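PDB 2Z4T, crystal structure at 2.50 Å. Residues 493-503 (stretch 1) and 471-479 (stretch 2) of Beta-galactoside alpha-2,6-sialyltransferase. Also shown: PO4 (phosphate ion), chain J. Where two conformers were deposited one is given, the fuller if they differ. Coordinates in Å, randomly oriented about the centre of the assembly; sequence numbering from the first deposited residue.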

# COMPACT_ATOMS: atom_id res chain seq x y z
N LYS A 493 6.34 -16.97 -22.85
CA LYS A 493 5.76 -17.90 -23.82
C LYS A 493 6.08 -19.33 -23.40
O LYS A 493 7.19 -19.60 -22.96
CB LYS A 493 6.30 -17.61 -25.23
CG LYS A 493 5.50 -16.57 -25.99
CD LYS A 493 6.17 -16.12 -27.31
CE LYS A 493 6.52 -14.62 -27.25
NZ LYS A 493 7.12 -14.09 -28.51
N GLU A 494 5.12 -20.25 -23.54
CA GLU A 494 5.31 -21.61 -23.05
C GLU A 494 6.58 -22.27 -23.58
O GLU A 494 7.37 -22.83 -22.80
CB GLU A 494 4.10 -22.52 -23.32
CG GLU A 494 4.05 -23.72 -22.35
CD GLU A 494 2.96 -24.74 -22.68
OE1 GLU A 494 3.09 -25.42 -23.72
OE2 GLU A 494 2.00 -24.89 -21.86
N GLU A 495 6.79 -22.22 -24.88
CA GLU A 495 7.95 -22.89 -25.48
C GLU A 495 9.29 -22.34 -24.96
O GLU A 495 10.32 -22.99 -25.11
CB GLU A 495 7.87 -22.90 -27.02
CG GLU A 495 7.81 -21.50 -27.72
CD GLU A 495 6.45 -20.77 -27.57
OE1 GLU A 495 5.49 -21.32 -26.96
OE2 GLU A 495 6.34 -19.61 -28.06
N ASN A 496 9.27 -21.17 -24.32
CA ASN A 496 10.49 -20.57 -23.76
C ASN A 496 10.60 -20.54 -22.23
O ASN A 496 11.57 -19.97 -21.70
CB ASN A 496 10.68 -19.14 -24.27
CG ASN A 496 10.62 -19.02 -25.80
OD1 ASN A 496 10.67 -20.02 -26.54
ND2 ASN A 496 10.51 -17.79 -26.27
N VAL A 497 9.62 -21.09 -21.52
CA VAL A 497 9.66 -21.11 -20.06
C VAL A 497 10.93 -21.81 -19.63
O VAL A 497 11.28 -22.85 -20.21
CB VAL A 497 8.45 -21.88 -19.46
CG1 VAL A 497 8.68 -22.19 -18.01
CG2 VAL A 497 7.16 -21.10 -19.65
N LEU A 498 11.63 -21.26 -18.65
CA LEU A 498 12.83 -21.90 -18.11
C LEU A 498 12.60 -22.32 -16.66
O LEU A 498 12.00 -21.58 -15.92
CB LEU A 498 14.03 -20.94 -18.18
CG LEU A 498 14.33 -20.42 -19.59
CD1 LEU A 498 15.23 -19.18 -19.57
CD2 LEU A 498 14.95 -21.56 -20.44
N PHE A 499 13.10 -23.47 -16.25
CA PHE A 499 13.06 -23.84 -14.84
C PHE A 499 14.50 -23.93 -14.41
O PHE A 499 15.32 -24.30 -15.21
CB PHE A 499 12.35 -25.19 -14.64
CG PHE A 499 10.94 -25.18 -15.07
CD1 PHE A 499 9.94 -24.71 -14.20
CD2 PHE A 499 10.58 -25.62 -16.34
CE1 PHE A 499 8.59 -24.67 -14.60
CE2 PHE A 499 9.25 -25.59 -16.77
CZ PHE A 499 8.25 -25.12 -15.89
N TRP A 500 14.82 -23.62 -13.16
CA TRP A 500 16.17 -23.72 -12.58
C TRP A 500 16.95 -24.92 -13.07
O TRP A 500 18.18 -24.92 -13.13
CB TRP A 500 16.09 -23.88 -11.06
CG TRP A 500 15.92 -22.62 -10.28
CD1 TRP A 500 16.15 -21.35 -10.71
CD2 TRP A 500 15.53 -22.52 -8.90
NE1 TRP A 500 15.91 -20.46 -9.69
CE2 TRP A 500 15.54 -21.14 -8.57
CE3 TRP A 500 15.19 -23.45 -7.92
CZ2 TRP A 500 15.19 -20.68 -7.30
CZ3 TRP A 500 14.85 -22.99 -6.64
CH2 TRP A 500 14.86 -21.61 -6.35
N ALA A 501 16.26 -25.95 -13.55
CA ALA A 501 16.90 -27.27 -13.50
C ALA A 501 17.31 -28.23 -14.66
O ALA A 501 18.09 -29.14 -14.35
CB ALA A 501 16.28 -28.09 -12.33
N ASP A 502 16.94 -28.13 -15.95
CA ASP A 502 16.66 -26.99 -16.88
C ASP A 502 17.81 -26.08 -17.32
O ASP A 502 18.04 -25.94 -18.52
CB ASP A 502 15.34 -26.24 -16.66
CG ASP A 502 14.78 -25.61 -17.98
OD1 ASP A 502 13.55 -25.49 -18.13
OD2 ASP A 502 15.56 -25.23 -18.87
N LEU A 503 18.54 -25.47 -16.39
CA LEU A 503 19.59 -24.57 -16.84
C LEU A 503 20.93 -25.28 -16.73
O LEU A 503 21.09 -26.17 -15.90
CB LEU A 503 19.62 -23.30 -16.00
CG LEU A 503 18.44 -22.34 -16.06
CD1 LEU A 503 18.64 -21.27 -15.00
CD2 LEU A 503 18.25 -21.73 -17.46
P PO4 J . 9.41 -15.59 -23.55
O1 PO4 J . 8.89 -16.82 -22.86
O2 PO4 J . 8.33 -15.00 -24.43
O3 PO4 J . 9.81 -14.56 -22.50
O4 PO4 J . 10.60 -15.99 -24.38
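Stretch 2 471-479: ITDRETALR

The centre of the contact is the ring of F499, which is buried and whose CA-to-CB bond points toward stretch 2. A477 lies over one face of this ring: its CB stands 3.9 Å from the centroid of the F499 ring, only 17° off the ring normal, so that the methyl group makes a CH-pi contact, and its closest ring atom is F499 CZ, at 3.7 Å from A477 CB. The backbone of stretch 2 comes at least as near, with A477 O 3.5 Å and L478 N 3.7 Å from F499 CZ. The CA atoms of F499 and A477 are 8.2 Å apart, a gap spanned by the ring.

L478 extends the apolar patch. Its CA-to-CB bond points sideways, but the m, t rotamer brings the end of the side chain nearer to stretch 1, where L478 CD2 packs 3.8 Å from F499 CE2 and 3.7 Å from V497 CB. The same methyl thus touches both residues, and V497, pointing toward stretch 2 with chi1 in t, is buried beside it. Farther along, L478 CD2 lies 4.1 Å from E494 CG, so the aliphatic part of this glutamate borders the patch.

The two chains run past each other in opposite sequence order: E494 has L478 as its nearest CA neighbour, at 7.9 Å between CA atoms, F499 has A477, and A501 has T472, at 6.5 Å between CA atoms. Stretch 2 carries helical phi/psi values from R474 to R479 without the regular bonding pattern; L478 N does bond to R474 O at 3.1 Å, whereas the bond from R479 N to T476 O, at 3.2 Å, is weak. After K493, stretch 1 forms a 3-10 segment at 494-496, followed by V497, whose N bonds to E494 O at 3.1 Å, and then extends through L498 and F499, whose side chains diverge, L498 away from stretch 2 and F499 toward it. At the far end, A501 CB meets T472 CG2 at 3.6 Å, a small contact beyond the aromatic ring. A cis peptide bond precedes T472, and another precedes D502.

The polar edge is organised by R474. Its side chain is extended, t for chi1 to chi3, which carries the guanidinium to stretch 1 although the CA-to-CB bond points sideways. There V497 O accepts two hydrogen bonds, from R474 NH2 at 3.0 Å and from R474 NH1 at 3.2 Å, and lies near the guanidinium plane, as a fork of this kind requires. R474 NH1 also forms a salt bridge with D502 OD1 at 3.1 Å. That carboxylate oxygen in turn accepts a hydrogen bond from F499 N at 2.8 Å, so one atom ties the arginine to the backbone of the aromatic residue. R474 NH1 lies at the edge of the F499 ring, 3.8 Å from F499 CD2, and so joins the charged group to the apolar centre.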

# COMPACT_ATOMS: atom_id res chain seq x y z
N ILE A 471 11.96 -33.07 -9.10
CA ILE A 471 11.26 -33.45 -10.35
C ILE A 471 12.10 -34.39 -11.24
O ILE A 471 11.99 -35.60 -11.05
CB ILE A 471 10.45 -32.29 -11.06
CG1 ILE A 471 9.56 -31.57 -10.04
CG2 ILE A 471 9.53 -32.84 -12.11
CD1 ILE A 471 8.26 -30.96 -10.61
N THR A 472 12.94 -33.92 -12.17
CA THR A 472 13.11 -32.53 -12.64
C THR A 472 12.12 -32.30 -13.82
O THR A 472 11.97 -31.17 -14.32
CB THR A 472 14.60 -32.29 -13.10
OG1 THR A 472 15.50 -32.36 -11.98
CG2 THR A 472 14.78 -30.95 -13.83
N ASP A 473 11.45 -33.39 -14.21
CA ASP A 473 10.53 -33.52 -15.35
C ASP A 473 9.77 -32.27 -15.86
O ASP A 473 9.15 -31.55 -15.07
CB ASP A 473 9.53 -34.64 -15.02
CG ASP A 473 8.86 -35.17 -16.23
OD1 ASP A 473 9.60 -35.58 -17.15
OD2 ASP A 473 7.61 -35.16 -16.27
N ARG A 474 9.78 -32.04 -17.17
CA ARG A 474 9.33 -30.74 -17.73
C ARG A 474 7.83 -30.60 -18.00
O ARG A 474 7.25 -29.53 -17.79
CB ARG A 474 10.12 -30.37 -18.99
CG ARG A 474 9.84 -28.95 -19.45
CD ARG A 474 10.45 -28.63 -20.79
NE ARG A 474 9.94 -27.40 -21.37
CZ ARG A 474 10.33 -26.18 -21.03
NH1 ARG A 474 11.23 -26.02 -20.08
NH2 ARG A 474 9.81 -25.11 -21.63
N GLU A 475 7.21 -31.68 -18.46
CA GLU A 475 5.82 -31.64 -18.89
C GLU A 475 4.86 -31.16 -17.80
O GLU A 475 3.98 -30.33 -18.04
CB GLU A 475 5.38 -33.02 -19.38
CG GLU A 475 4.10 -33.00 -20.22
CD GLU A 475 4.33 -32.43 -21.62
OE1 GLU A 475 4.61 -31.20 -21.74
OE2 GLU A 475 4.24 -33.22 -22.60
N THR A 476 5.02 -31.71 -16.60
CA THR A 476 4.15 -31.39 -15.49
C THR A 476 4.68 -30.23 -14.67
O THR A 476 3.96 -29.67 -13.84
CB THR A 476 3.90 -32.63 -14.58
OG1 THR A 476 5.06 -33.49 -14.64
CG2 THR A 476 2.59 -33.41 -15.01
N ALA A 477 5.94 -29.88 -14.89
CA ALA A 477 6.53 -28.70 -14.31
C ALA A 477 5.82 -27.49 -14.88
O ALA A 477 5.58 -26.51 -14.17
CB ALA A 477 8.01 -28.63 -14.60
N LEU A 478 5.46 -27.58 -16.17
CA LEU A 478 4.76 -26.51 -16.89
C LEU A 478 3.33 -26.36 -16.41
O LEU A 478 2.68 -25.36 -16.66
CB LEU A 478 4.76 -26.75 -18.40
CG LEU A 478 6.04 -26.47 -19.21
CD1 LEU A 478 5.94 -27.05 -20.64
CD2 LEU A 478 6.39 -24.98 -19.27
N ARG A 479 2.86 -27.39 -15.73
CA ARG A 479 1.52 -27.42 -15.20
C ARG A 479 1.34 -26.49 -14.01
O ARG A 479 0.22 -26.15 -13.65
CB ARG A 479 1.17 -28.86 -14.80
CG ARG A 479 0.26 -29.63 -15.77
CD ARG A 479 0.45 -29.32 -17.29
NE ARG A 479 -0.21 -28.10 -17.78
CZ ARG A 479 -1.53 -27.84 -17.73
NH1 ARG A 479 -2.37 -28.71 -17.18
NH2 ARG A 479 -2.00 -26.71 -18.23